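Local coordinates for cytochrome C3, A dimeric class III c-type cytochrome (Desulfovibrio gigas, PDB 1GYO), which probably carries electrons between redox partners through the four covalently bound c-type hemes of each subunit, working as a dimer, at residues Thr10-Glu15 / Ile57-Arg62; Pro19-Val24 / Gly98-Cys103; Leu1-Lys6 / Met26-His31. All coordinates share one frame; numbering follows the deposited sequence.

Contact 1 (Thr10-Glu15 / Ile57-Arg62); sequences TAPEGE and IDRDDR. With HEC (heme c), chain F.
The contact lies at a propionate of heme c #4, where two surface loops meet around R59, which binds this heme. Its chain leaves the backbone with CG anti to the carbonyl carbon and bends at chi3 (82°), which turns the edge of the guanidinium carrying NE and NH2 to the heme propionate. The grip is bidentate. R59 NE gives a nearly straight hydrogen bond to heme O2A (2.9 Å, 175°), while R59 NH2 reaches heme O1A at 2.8 Å along a more bent path. The heme carboxylate carbon CGA lies in the guanidinium plane, but the carboxylate is twisted about 30° out of it; the positive charge should favour the ionised propionate.

The 10-15 loop packs against one face and an edge of R59, and F68 of helix 68-72 touches both R59 and P12. A11 CB sits over that face, toward its rim, whereas E15 CB comes to an edge, 3.5 Å from R59 NH1. That nitrogen also bonds to the carbonyl of D16. The E15 carboxylate stays farther off, OE2 being 4.7 Å from R59 NH1, so any attraction acts without direct contact. P12 meets R59 tip to tip, CD against CD at 3.7 Å. P12 CG packs 3.9 Å from I57 O. P12 also opens a type II turn, closed by the bond from E15 N to P12 O (2.9 Å), with G14 at its positive-phi position.

On the other loop, an Asx turn, D60 N to D58 OD1, spans R59. Farther on, R62 lays a guanidinium face over the heme methyl CMA, its NH2 3.5 Å from that carbon. The whole is a heme propionate site, an arginine paired side-on with the carboxylate and backed by loop residues.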
loop_
_atom_site.group_PDB
_atom_site.type_symbol
_atom_site.label_atom_id
_atom_site.label_comp_id
_atom_site.label_asym_id
_atom_site.label_seq_id
_atom_site.Cartn_x
_atom_site.Cartn_y
_atom_site.Cartn_z
ATOM N N THR A 10 -8.182 -10.606 -16.291
ATOM C CA THR A 10 -8.717 -11.063 -17.596
ATOM C C THR A 10 -9.082 -9.856 -18.463
ATOM O O THR A 10 -8.642 -8.737 -18.172
ATOM C CB THR A 10 -9.805 -12.088 -17.388
ATOM O OG1 THR A 10 -10.196 -12.708 -18.649
ATOM C CG2 THR A 10 -10.997 -11.394 -16.763
ATOM N N ALA A 11 -9.837 -10.082 -19.500
ATOM C CA ALA A 11 -10.246 -9.029 -20.399
ATOM C C ALA A 11 -11.082 -8.004 -19.645
ATOM O O ALA A 11 -11.660 -8.277 -18.585
ATOM C CB ALA A 11 -11.024 -9.617 -21.578
ATOM N N PRO A 12 -11.196 -6.779 -20.193
ATOM C CA PRO A 12 -12.028 -5.760 -19.534
ATOM C C PRO A 12 -13.447 -6.251 -19.311
ATOM O O PRO A 12 -13.998 -6.997 -20.125
ATOM C CB PRO A 12 -11.995 -4.627 -20.575
ATOM C CG PRO A 12 -10.674 -4.799 -21.270
ATOM C CD PRO A 12 -10.550 -6.278 -21.425
ATOM N N GLU A 13 -14.035 -5.773 -18.224
ATOM C CA GLU A 13 -15.361 -6.169 -17.789
ATOM C C GLU A 13 -16.362 -6.155 -18.926
ATOM O O GLU A 13 -16.394 -5.124 -19.601
ATOM C CB GLU A 13 -15.873 -5.200 -16.711
ATOM C CG GLU A 13 -17.215 -5.581 -16.104
ATOM C CD GLU A 13 -17.028 -6.582 -14.994
ATOM O OE1 GLU A 13 -17.931 -7.395 -14.720
ATOM O OE2 GLU A 13 -15.927 -6.551 -14.389
ATOM N N GLY A 14 -17.081 -7.246 -19.147
ATOM C CA GLY A 14 -18.101 -7.253 -20.157
ATOM C C GLY A 14 -17.593 -7.723 -21.502
ATOM O O GLY A 14 -18.443 -7.962 -22.376
ATOM N N GLU A 15 -16.277 -7.835 -21.657
ATOM C CA GLU A 15 -15.712 -8.233 -22.943
ATOM C C GLU A 15 -15.282 -9.698 -22.905
ATOM O O GLU A 15 -15.046 -10.324 -21.886
ATOM C CB GLU A 15 -14.512 -7.365 -23.357
ATOM C CG GLU A 15 -14.945 -5.875 -23.365
ATOM C CD GLU A 15 -15.835 -5.531 -24.545
ATOM O OE1 GLU A 15 -16.620 -4.551 -24.492
ATOM O OE2 GLU A 15 -15.747 -6.256 -25.553
ATOM N N ILE A 57 -8.390 -0.086 -21.688
ATOM C CA ILE A 57 -9.519 -0.755 -22.251
ATOM C C ILE A 57 -9.359 -1.161 -23.716
ATOM O O ILE A 57 -9.908 -2.178 -24.100
ATOM C CB ILE A 57 -10.788 0.111 -22.129
ATOM C CG1 ILE A 57 -11.062 0.625 -20.758
ATOM C CG2 ILE A 57 -12.022 -0.681 -22.626
ATOM C CD1 ILE A 57 -12.537 1.019 -20.643
ATOM N N ASP A 58 -8.670 -0.361 -24.503
ATOM C CA ASP A 58 -8.648 -0.579 -25.940
ATOM C C ASP A 58 -7.930 -1.880 -26.290
ATOM O O ASP A 58 -6.810 -2.104 -25.819
ATOM C CB ASP A 58 -7.891 0.552 -26.641
ATOM C CG ASP A 58 -7.743 0.215 -28.109
ATOM O OD1 ASP A 58 -8.739 -0.052 -28.790
ATOM O OD2 ASP A 58 -6.624 0.102 -28.629
ATOM N N ARG A 59 -8.506 -2.691 -27.129
ATOM C CA ARG A 59 -7.918 -3.933 -27.623
ATOM C C ARG A 59 -7.819 -3.908 -29.129
ATOM O O ARG A 59 -7.547 -4.952 -29.737
ATOM C CB ARG A 59 -8.746 -5.123 -27.116
ATOM C CG ARG A 59 -8.624 -5.262 -25.596
ATOM C CD ARG A 59 -9.727 -6.150 -25.074
ATOM N NE ARG A 59 -9.417 -7.569 -25.217
ATOM C CZ ARG A 59 -10.284 -8.550 -25.111
ATOM N NH1 ARG A 59 -11.596 -8.327 -24.952
ATOM N NH2 ARG A 59 -9.885 -9.808 -25.187
ATOM N N ASP A 60 -7.964 -2.751 -29.761
ATOM C CA ASP A 60 -7.887 -2.700 -31.220
ATOM C C ASP A 60 -6.488 -2.948 -31.761
ATOM O O ASP A 60 -6.357 -3.368 -32.915
ATOM C CB ASP A 60 -8.370 -1.354 -31.741
ATOM C CG ASP A 60 -9.827 -1.021 -31.558
ATOM O OD1 ASP A 60 -10.555 -1.930 -31.142
ATOM O OD2 ASP A 60 -10.182 0.137 -31.885
ATOM N N ASP A 61 -5.473 -2.658 -30.981
ATOM C CA ASP A 61 -4.064 -2.908 -31.320
ATOM C C ASP A 61 -3.333 -3.310 -30.078
ATOM O O ASP A 61 -3.943 -3.442 -29.019
ATOM C CB ASP A 61 -3.452 -1.694 -32.056
ATOM C CG ASP A 61 -3.268 -0.478 -31.215
ATOM O OD1 ASP A 61 -2.950 -0.552 -30.004
ATOM O OD2 ASP A 61 -3.515 0.607 -31.763
ATOM N N ARG A 62 -2.031 -3.566 -30.227
ATOM C CA ARG A 62 -1.166 -3.906 -29.092
ATOM C C ARG A 62 -0.104 -2.831 -28.915
ATOM O O ARG A 62 0.943 -3.104 -28.354
ATOM C CB ARG A 62 -0.510 -5.282 -29.320
ATOM C CG ARG A 62 -1.535 -6.403 -29.343
ATOM C CD ARG A 62 -0.802 -7.750 -29.418
ATOM N NE ARG A 62 -1.798 -8.855 -29.522
ATOM C CZ ARG A 62 -1.459 -10.110 -29.703
ATOM N NH1 ARG A 62 -0.161 -10.417 -29.762
ATOM N NH2 ARG A 62 -2.403 -11.003 -29.819
HETATM FE FE HEC F . 0.500 -11.697 -21.836
HETATM C CHA HEC F . -2.766 -10.710 -21.733
HETATM C CHB HEC F . 0.187 -12.413 -25.097
HETATM C CHC HEC F . 3.781 -12.574 -21.954
HETATM C CHD HEC F . 0.780 -11.116 -18.539
HETATM N NA HEC F . -1.006 -11.625 -23.133
HETATM C C1A HEC F . -2.302 -11.195 -22.944
HETATM C C2A HEC F . -3.079 -11.337 -24.145
HETATM C C3A HEC F . -2.248 -11.844 -25.090
HETATM C C4A HEC F . -0.957 -12.006 -24.464
HETATM C CMA HEC F . -2.559 -12.210 -26.517
HETATM C CAA HEC F . -4.548 -11.042 -24.266
HETATM C CBA HEC F . -4.851 -9.700 -24.876
HETATM C CGA HEC F . -6.324 -9.417 -25.050
HETATM O O1A HEC F . -7.160 -10.210 -24.599
HETATM O O2A HEC F . -6.662 -8.372 -25.659
HETATM N NB HEC F . 1.754 -12.356 -23.250
HETATM C C1B HEC F . 1.460 -12.516 -24.585
HETATM C C2B HEC F . 2.658 -12.810 -25.348
HETATM C C3B HEC F . 3.685 -12.790 -24.461
HETATM C C4B HEC F . 3.113 -12.559 -23.154
HETATM C CMB HEC F . 2.668 -13.001 -26.837
HETATM C CAB HEC F . 5.166 -12.860 -24.728
HETATM C CBB HEC F . 5.682 -11.636 -25.487
HETATM N NC HEC F . 1.976 -11.854 -20.507
HETATM C C1C HEC F . 3.264 -12.331 -20.704
HETATM C C2C HEC F . 3.967 -12.473 -19.456
HETATM C C3C HEC F . 3.127 -12.025 -18.487
HETATM C C4C HEC F . 1.893 -11.647 -19.147
HETATM C CMC HEC F . 5.370 -13.034 -19.339
HETATM C CAC HEC F . 3.350 -11.967 -17.009
HETATM C CBC HEC F . 4.707 -11.415 -16.567
HETATM N ND HEC F . -0.740 -10.999 -20.442
HETATM C C1D HEC F . -0.429 -10.788 -19.098
HETATM C C2D HEC F . -1.550 -10.218 -18.402
HETATM C C3D HEC F . -2.569 -10.126 -19.299
HETATM C C4D HEC F . -2.065 -10.605 -20.560
HETATM C CMD HEC F . -1.558 -9.826 -16.945
HETATM C CAD HEC F . -3.956 -9.600 -19.050
HETATM C CBD HEC F . -4.947 -10.689 -18.677
HETATM C CGD HEC F . -5.317 -11.572 -19.851
HETATM O O1D HEC F . -4.761 -12.714 -19.882
HETATM O O2D HEC F . -6.083 -11.151 -20.710
#

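Contact 2 (Pro19-Val24 / Gly98-Cys103); sequences PRFGKV and GCLQGC. With HEC (heme c), chain F.
F21 leaves the backbone with CG anti to its carbonyl carbon (chi1 -71°), which lays the side chain over the pyrrole A side of heme c #4, its ring nearly parallel to the porphyrin. F21 CB rests 3.4 Å from heme C3A. CG and CD1 pack near the heme methyl CMA, and F21 CD2 lies 3.6 Å from the meso carbon CHB of the heme. Farther out, F21 CE2 touches L100 CD2 at 3.7 Å, the two side chains crossing at about a right angle, and the C99 carbonyl oxygen comes to the ring edge. CZ, at the tip, also meets L100 CD2. The ring makes an edge-to-face contact with H104 as well, an axial ligand of this heme.

V24 packs alongside the second thioether, its CG1 3.7 Å from C103 CB. C99 SG is bonded to heme CAB (1.8 Å) and C103 SG to heme CAC, with three residues between the cysteines, a CXXXCH heme-binding sequence completed by H104. A type I turn from G98 to Q101 carries the first cysteine.

The 98-103 loop follows helix 80-89, while 19-24 closes the connection from strand 6-9, V24 opening strand 24-27 and bonding through its backbone to I9 across the two-stranded sheet.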
loop_
_atom_site.group_PDB
_atom_site.type_symbol
_atom_site.label_atom_id
_atom_site.label_comp_id
_atom_site.label_asym_id
_atom_site.label_seq_id
_atom_site.Cartn_x
_atom_site.Cartn_y
_atom_site.Cartn_z
ATOM N N PRO A 19 -9.032 -16.030 -26.665
ATOM C CA PRO A 19 -9.330 -17.458 -26.627
ATOM C C PRO A 19 -8.164 -18.320 -26.188
ATOM O O PRO A 19 -8.442 -19.474 -25.880
ATOM C CB PRO A 19 -9.689 -17.808 -28.092
ATOM C CG PRO A 19 -9.202 -16.642 -28.874
ATOM C CD PRO A 19 -9.140 -15.446 -27.995
ATOM N N ARG A 20 -6.916 -17.825 -26.177
ATOM C CA ARG A 20 -5.784 -18.632 -25.751
ATOM C C ARG A 20 -4.929 -18.021 -24.613
ATOM O O ARG A 20 -4.238 -18.718 -23.882
ATOM C CB ARG A 20 -4.860 -18.850 -26.953
ATOM C CG ARG A 20 -3.778 -19.827 -26.600
ATOM C CD ARG A 20 -3.117 -20.646 -27.685
ATOM N NE ARG A 20 -2.328 -21.715 -27.058
ATOM C CZ ARG A 20 -1.768 -22.695 -27.785
ATOM N NH1 ARG A 20 -1.909 -22.706 -29.113
ATOM N NH2 ARG A 20 -1.071 -23.654 -27.181
ATOM N N PHE A 21 -4.951 -16.714 -24.444
ATOM C CA PHE A 21 -4.178 -15.961 -23.488
ATOM C C PHE A 21 -5.102 -15.193 -22.529
ATOM O O PHE A 21 -4.809 -14.062 -22.159
ATOM C CB PHE A 21 -3.258 -14.990 -24.247
ATOM C CG PHE A 21 -2.133 -15.681 -24.961
ATOM C CD1 PHE A 21 -2.332 -16.255 -26.192
ATOM C CD2 PHE A 21 -0.870 -15.781 -24.406
ATOM C CE1 PHE A 21 -1.307 -16.917 -26.826
ATOM C CE2 PHE A 21 0.134 -16.461 -25.011
ATOM C CZ PHE A 21 -0.079 -17.009 -26.243
ATOM N N GLY A 22 -6.211 -15.800 -22.115
ATOM C CA GLY A 22 -7.322 -15.022 -21.578
ATOM C C GLY A 22 -7.291 -14.674 -20.127
ATOM O O GLY A 22 -8.019 -13.738 -19.739
ATOM N N LYS A 23 -6.533 -15.397 -19.314
ATOM C CA LYS A 23 -6.531 -15.185 -17.867
ATOM C C LYS A 23 -5.122 -15.321 -17.318
ATOM O O LYS A 23 -4.383 -16.234 -17.712
ATOM C CB LYS A 23 -7.426 -16.174 -17.092
ATOM C CG LYS A 23 -8.908 -15.944 -17.239
ATOM C CD LYS A 23 -9.789 -16.871 -16.471
ATOM C CE LYS A 23 -9.188 -17.807 -15.463
ATOM N NZ LYS A 23 -10.251 -18.717 -14.860
ATOM N N VAL A 24 -4.752 -14.464 -16.393
ATOM C CA VAL A 24 -3.441 -14.540 -15.740
ATOM C C VAL A 24 -3.621 -14.292 -14.242
ATOM O O VAL A 24 -4.310 -13.343 -13.863
ATOM C CB VAL A 24 -2.465 -13.472 -16.288
ATOM C CG1 VAL A 24 -1.206 -13.375 -15.465
ATOM C CG2 VAL A 24 -2.195 -13.742 -17.781
ATOM N N GLY A 98 9.082 -15.347 -20.638
ATOM C CA GLY A 98 8.626 -16.012 -21.861
ATOM C C GLY A 98 7.107 -15.997 -21.919
ATOM O O GLY A 98 6.368 -16.030 -20.951
ATOM N N CYS A 99 6.578 -15.984 -23.143
ATOM C CA CYS A 99 5.160 -15.789 -23.349
ATOM C C CYS A 99 4.319 -16.908 -22.743
ATOM O O CYS A 99 3.166 -16.629 -22.392
ATOM C CB CYS A 99 4.807 -15.682 -24.823
ATOM S SG CYS A 99 5.676 -14.344 -25.703
ATOM N N LEU A 100 4.842 -18.121 -22.650
ATOM C CA LEU A 100 4.113 -19.242 -22.053
ATOM C C LEU A 100 4.701 -19.673 -20.698
ATOM O O LEU A 100 4.305 -20.735 -20.212
ATOM C CB LEU A 100 3.960 -20.379 -23.072
ATOM C CG LEU A 100 3.078 -20.010 -24.294
ATOM C CD1 LEU A 100 3.032 -21.159 -25.266
ATOM C CD2 LEU A 100 1.637 -19.605 -23.889
ATOM N N GLN A 101 5.559 -18.835 -20.092
ATOM C CA GLN A 101 6.101 -19.110 -18.774
ATOM C C GLN A 101 5.362 -18.355 -17.697
ATOM O O GLN A 101 5.378 -17.134 -17.707
ATOM C CB GLN A 101 7.573 -18.668 -18.725
ATOM C CG GLN A 101 8.482 -19.505 -19.642
ATOM C CD GLN A 101 9.926 -19.097 -19.511
ATOM O OE1 GLN A 101 10.226 -17.902 -19.659
ATOM N NE2 GLN A 101 10.812 -20.046 -19.243
ATOM N N GLY A 102 4.754 -19.108 -16.771
ATOM C CA GLY A 102 4.209 -18.489 -15.569
ATOM C C GLY A 102 2.871 -17.822 -15.823
ATOM O O GLY A 102 1.810 -18.353 -15.452
ATOM N N CYS A 103 2.854 -16.643 -16.429
ATOM C CA CYS A 103 1.642 -15.868 -16.562
ATOM C C CYS A 103 0.575 -16.604 -17.380
ATOM O O CYS A 103 -0.546 -16.760 -16.941
ATOM C CB CYS A 103 1.937 -14.470 -17.164
ATOM S SG CYS A 103 3.197 -13.635 -16.194
HETATM FE FE HEC F . 0.500 -11.697 -21.836
HETATM C CHA HEC F . -2.766 -10.710 -21.733
HETATM C CHB HEC F . 0.187 -12.413 -25.097
HETATM C CHC HEC F . 3.781 -12.574 -21.954
HETATM C CHD HEC F . 0.780 -11.116 -18.539
HETATM N NA HEC F . -1.006 -11.625 -23.133
HETATM C C1A HEC F . -2.302 -11.195 -22.944
HETATM C C2A HEC F . -3.079 -11.337 -24.145
HETATM C C3A HEC F . -2.248 -11.844 -25.090
HETATM C C4A HEC F . -0.957 -12.006 -24.464
HETATM C CMA HEC F . -2.559 -12.210 -26.517
HETATM C CAA HEC F . -4.548 -11.042 -24.266
HETATM C CBA HEC F . -4.851 -9.700 -24.876
HETATM C CGA HEC F . -6.324 -9.417 -25.050
HETATM O O1A HEC F . -7.160 -10.210 -24.599
HETATM O O2A HEC F . -6.662 -8.372 -25.659
HETATM N NB HEC F . 1.754 -12.356 -23.250
HETATM C C1B HEC F . 1.460 -12.516 -24.585
HETATM C C2B HEC F . 2.658 -12.810 -25.348
HETATM C C3B HEC F . 3.685 -12.790 -24.461
HETATM C C4B HEC F . 3.113 -12.559 -23.154
HETATM C CMB HEC F . 2.668 -13.001 -26.837
HETATM C CAB HEC F . 5.166 -12.860 -24.728
HETATM C CBB HEC F . 5.682 -11.636 -25.487
HETATM N NC HEC F . 1.976 -11.854 -20.507
HETATM C C1C HEC F . 3.264 -12.331 -20.704
HETATM C C2C HEC F . 3.967 -12.473 -19.456
HETATM C C3C HEC F . 3.127 -12.025 -18.487
HETATM C C4C HEC F . 1.893 -11.647 -19.147
HETATM C CMC HEC F . 5.370 -13.034 -19.339
HETATM C CAC HEC F . 3.350 -11.967 -17.009
HETATM C CBC HEC F . 4.707 -11.415 -16.567
HETATM N ND HEC F . -0.740 -10.999 -20.442
HETATM C C1D HEC F . -0.429 -10.788 -19.098
HETATM C C2D HEC F . -1.550 -10.218 -18.402
HETATM C C3D HEC F . -2.569 -10.126 -19.299
HETATM C C4D HEC F . -2.065 -10.605 -20.560
HETATM C CMD HEC F . -1.558 -9.826 -16.945
HETATM C CAD HEC F . -3.956 -9.600 -19.050
HETATM C CBD HEC F . -4.947 -10.689 -18.677
HETATM C CGD HEC F . -5.317 -11.572 -19.851
HETATM O O1D HEC F . -4.761 -12.714 -19.882
HETATM O O2D HEC F . -6.083 -11.151 -20.710
#

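Contact 3 (Leu1-Lys6 / Met26-His31); sequences LDVPCK and MSHAKH. With HEC (heme c), chain C.
The carbonyl oxygen S27 O is held twice, both times by H31. The imidazole N-H at H31 ND1 reaches S27 O at 2.9 Å and 165°, in the plane of the ring but above the carbonyl plane, and the backbone N of H31 adds a second bond of 3.3 Å. S27 OG accepts from K30 N, an ST motif within the same turn.

H28, the axial ligand of heme c #1, joins this turn to the N-terminal segment. H28 NE2 binds the heme iron at 2.0 Å, opposite H40. H28 ND1 donates to P4 O (2.7 Å) nearly along the C=O axis, but the bond is bent at the hydrogen (135°), P4 O lying 26° out of the ring plane. V3 CG1 covers one face of the H28 imidazole in a CH-pi contact, 3.6 Å from the centroid, and M26 CE lies over the opposite face, so the ring's rotation is well fixed. Beside it, K6 and S27 form a non-hydrogen-bonded antiparallel pair, and H28 N makes a weak bond to C5 O.

C5 forms a disulfide with C46 of the second subunit, and D2 and V3 pair with a strand of that chain. Both histidine ligands, H28 to heme c #1 and H31 to heme c #2, thus give ND1-H to a backbone carbonyl, which probably makes them stronger donors to iron and favours the ferric state.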
loop_
_atom_site.group_PDB
_atom_site.type_symbol
_atom_site.label_atom_id
_atom_site.label_comp_id
_atom_site.label_asym_id
_atom_site.label_seq_id
_atom_site.Cartn_x
_atom_site.Cartn_y
_atom_site.Cartn_z
ATOM N N LEU A 1 -10.509 -2.043 3.505
ATOM C CA LEU A 1 -9.770 -2.473 2.300
ATOM C C LEU A 1 -9.301 -3.912 2.457
ATOM O O LEU A 1 -8.721 -4.232 3.498
ATOM C CB LEU A 1 -8.549 -1.580 2.146
ATOM C CG LEU A 1 -7.681 -1.880 0.920
ATOM C CD1 LEU A 1 -8.489 -1.790 -0.363
ATOM C CD2 LEU A 1 -6.488 -0.952 0.934
ATOM N N ASP A 2 -9.500 -4.738 1.434
ATOM C CA ASP A 2 -8.940 -6.061 1.352
ATOM C C ASP A 2 -8.088 -6.130 0.108
ATOM O O ASP A 2 -8.636 -6.014 -0.985
ATOM C CB ASP A 2 -10.040 -7.119 1.267
ATOM C CG ASP A 2 -9.538 -8.536 1.211
ATOM O OD1 ASP A 2 -8.428 -8.776 1.697
ATOM O OD2 ASP A 2 -10.295 -9.409 0.717
ATOM N N VAL A 3 -6.789 -6.280 0.248
ATOM C CA VAL A 3 -5.875 -6.423 -0.891
ATOM C C VAL A 3 -5.843 -7.913 -1.192
ATOM O O VAL A 3 -5.320 -8.709 -0.374
ATOM C CB VAL A 3 -4.488 -5.923 -0.564
ATOM C CG1 VAL A 3 -3.546 -6.173 -1.746
ATOM C CG2 VAL A 3 -4.520 -4.445 -0.168
ATOM N N PRO A 4 -6.414 -8.378 -2.294
ATOM C CA PRO A 4 -6.471 -9.831 -2.505
ATOM C C PRO A 4 -5.092 -10.412 -2.595
ATOM O O PRO A 4 -4.202 -9.890 -3.282
ATOM C CB PRO A 4 -7.238 -9.950 -3.846
ATOM C CG PRO A 4 -8.068 -8.710 -3.820
ATOM C CD PRO A 4 -7.103 -7.605 -3.366
ATOM N N CYS A 5 -4.856 -11.529 -1.931
ATOM C CA CYS A 5 -3.550 -12.174 -2.042
ATOM C C CYS A 5 -3.329 -12.731 -3.432
ATOM O O CYS A 5 -2.164 -12.691 -3.837
ATOM C CB CYS A 5 -3.390 -13.223 -0.937
ATOM S SG CYS A 5 -3.166 -12.427 0.707
ATOM N N LYS A 6 -4.382 -13.182 -4.106
ATOM C CA LYS A 6 -4.240 -13.583 -5.521
ATOM C C LYS A 6 -5.393 -12.954 -6.289
ATOM O O LYS A 6 -6.519 -12.985 -5.785
ATOM C CB LYS A 6 -4.184 -15.098 -5.692
ATOM C CG LYS A 6 -3.960 -15.556 -7.117
ATOM C CD LYS A 6 -4.325 -17.028 -7.335
ATOM C CE LYS A 6 -3.358 -17.932 -6.604
ATOM N NZ LYS A 6 -3.228 -19.287 -7.225
ATOM N N MET A 26 -2.079 -13.215 -10.583
ATOM C CA MET A 26 -0.981 -12.491 -9.989
ATOM C C MET A 26 -1.126 -12.520 -8.481
ATOM O O MET A 26 -2.214 -12.355 -7.932
ATOM C CB MET A 26 -0.981 -11.022 -10.402
ATOM C CG MET A 26 0.288 -10.268 -10.070
ATOM S SD MET A 26 0.035 -8.525 -9.708
ATOM C CE MET A 26 -0.630 -8.696 -8.108
ATOM N N SER A 27 0.007 -12.764 -7.824
ATOM C CA SER A 27 0.019 -12.814 -6.360
ATOM C C SER A 27 0.519 -11.523 -5.783
ATOM O O SER A 27 1.667 -11.116 -5.996
ATOM C CB SER A 27 0.932 -13.954 -5.929
ATOM O OG SER A 27 1.087 -13.848 -4.490
ATOM N N HIS A 28 -0.327 -10.840 -5.002
ATOM C CA HIS A 28 0.191 -9.694 -4.228
ATOM C C HIS A 28 1.207 -10.160 -3.197
ATOM O O HIS A 28 2.151 -9.451 -2.903
ATOM C CB HIS A 28 -0.914 -8.911 -3.527
ATOM C CG HIS A 28 -1.645 -7.900 -4.373
ATOM N ND1 HIS A 28 -2.898 -8.131 -4.867
ATOM C CD2 HIS A 28 -1.329 -6.655 -4.788
ATOM C CE1 HIS A 28 -3.302 -7.016 -5.542
ATOM N NE2 HIS A 28 -2.365 -6.117 -5.509
ATOM N N ALA A 29 1.028 -11.367 -2.642
ATOM C CA ALA A 29 1.982 -11.877 -1.653
ATOM C C ALA A 29 3.383 -11.987 -2.231
ATOM O O ALA A 29 4.360 -11.536 -1.623
ATOM C CB ALA A 29 1.499 -13.248 -1.130
ATOM N N LYS A 30 3.478 -12.552 -3.437
ATOM C CA LYS A 30 4.779 -12.732 -4.053
ATOM C C LYS A 30 5.437 -11.414 -4.424
ATOM O O LYS A 30 6.664 -11.316 -4.475
ATOM C CB LYS A 30 4.682 -13.617 -5.313
ATOM C CG LYS A 30 4.388 -15.061 -5.016
ATOM C CD LYS A 30 5.570 -15.725 -4.292
ATOM C CE LYS A 30 5.376 -17.208 -4.078
ATOM N NZ LYS A 30 6.683 -17.908 -3.752
ATOM N N HIS A 31 4.594 -10.390 -4.674
ATOM C CA HIS A 31 5.059 -9.053 -4.984
ATOM C C HIS A 31 5.137 -8.132 -3.774
ATOM O O HIS A 31 5.188 -6.900 -3.921
ATOM C CB HIS A 31 4.215 -8.403 -6.063
ATOM C CG HIS A 31 4.397 -9.085 -7.398
ATOM N ND1 HIS A 31 3.605 -10.069 -7.855
ATOM C CD2 HIS A 31 5.258 -8.840 -8.415
ATOM C CE1 HIS A 31 3.992 -10.431 -9.079
ATOM N NE2 HIS A 31 5.026 -9.710 -9.462
HETATM FE FE HEC C . -2.492 -4.300 -6.373
HETATM C CHA HEC C . -5.482 -5.336 -7.615
HETATM C CHB HEC C . -4.082 -2.894 -3.728
HETATM C CHC HEC C . 0.483 -3.714 -4.914
HETATM C CHD HEC C . -0.975 -5.200 -9.215
HETATM N NA HEC C . -4.396 -4.180 -5.774
HETATM C C1A HEC C . -5.516 -4.685 -6.400
HETATM C C2A HEC C . -6.716 -4.383 -5.652
HETATM C C3A HEC C . -6.317 -3.665 -4.568
HETATM C C4A HEC C . -4.882 -3.542 -4.644
HETATM C CMA HEC C . -7.163 -3.085 -3.466
HETATM C CAA HEC C . -8.092 -4.812 -6.011
HETATM C CBA HEC C . -8.800 -3.973 -7.046
HETATM C CGA HEC C . -10.113 -4.573 -7.531
HETATM O O1A HEC C . -10.208 -5.814 -7.655
HETATM O O2A HEC C . -11.051 -3.831 -7.789
HETATM N NB HEC C . -1.907 -3.440 -4.668
HETATM C C1B HEC C . -2.700 -2.866 -3.696
HETATM C C2B HEC C . -1.888 -2.294 -2.644
HETATM C C3B HEC C . -0.582 -2.555 -2.954
HETATM C C4B HEC C . -0.611 -3.265 -4.216
HETATM C CMB HEC C . -2.428 -1.563 -1.453
HETATM C CAB HEC C . 0.658 -2.226 -2.181
HETATM C CBB HEC C . 0.735 -2.817 -0.780
HETATM N NC HEC C . -0.612 -4.482 -6.936
HETATM C C1C HEC C . 0.518 -4.221 -6.189
HETATM C C2C HEC C . 1.720 -4.499 -6.948
HETATM C C3C HEC C . 1.300 -4.891 -8.171
HETATM C C4C HEC C . -0.135 -4.852 -8.173
HETATM C CMC HEC C . 3.106 -4.289 -6.413
HETATM C CAC HEC C . 2.131 -5.220 -9.391
HETATM C CBC HEC C . 3.179 -6.311 -9.123
HETATM N ND HEC C . -3.114 -5.128 -8.060
HETATM C C1D HEC C . -2.329 -5.367 -9.190
HETATM C C2D HEC C . -3.145 -5.860 -10.267
HETATM C C3D HEC C . -4.399 -6.023 -9.771
HETATM C C4D HEC C . -4.386 -5.505 -8.433
HETATM C CMD HEC C . -2.649 -6.173 -11.669
HETATM C CAD HEC C . -5.582 -6.588 -10.516
HETATM C CBD HEC C . -6.309 -5.489 -11.278
HETATM C CGD HEC C . -7.033 -5.893 -12.517
HETATM O O1D HEC C . -7.198 -5.002 -13.392
HETATM O O2D HEC C . -7.446 -7.040 -12.685
#

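How the contacts relate
Along the chain the segments run 1-6, 10-15, 19-24, 26-31, 57-62 and 98-103, so the pairings interleave. The N-terminal four follow one path into, out of, back to and out of the two-stranded sheet of 6-9 and 24-27: contact 3 lies at one end, contacts 1 and 2 at the other. Contacts 1 and 2, centred about 15 Å apart, serve the same heme c #4 and touch directly, T10 OG1 lying 2.6 Å from G22 O in a probable hydrogen bond. Contact 3 is centred about 22 Å from contact 1 and 19 Å from contact 2, beside hemes #1 and #2 and within the dimer interface. One small sheet thereby connects different hemes.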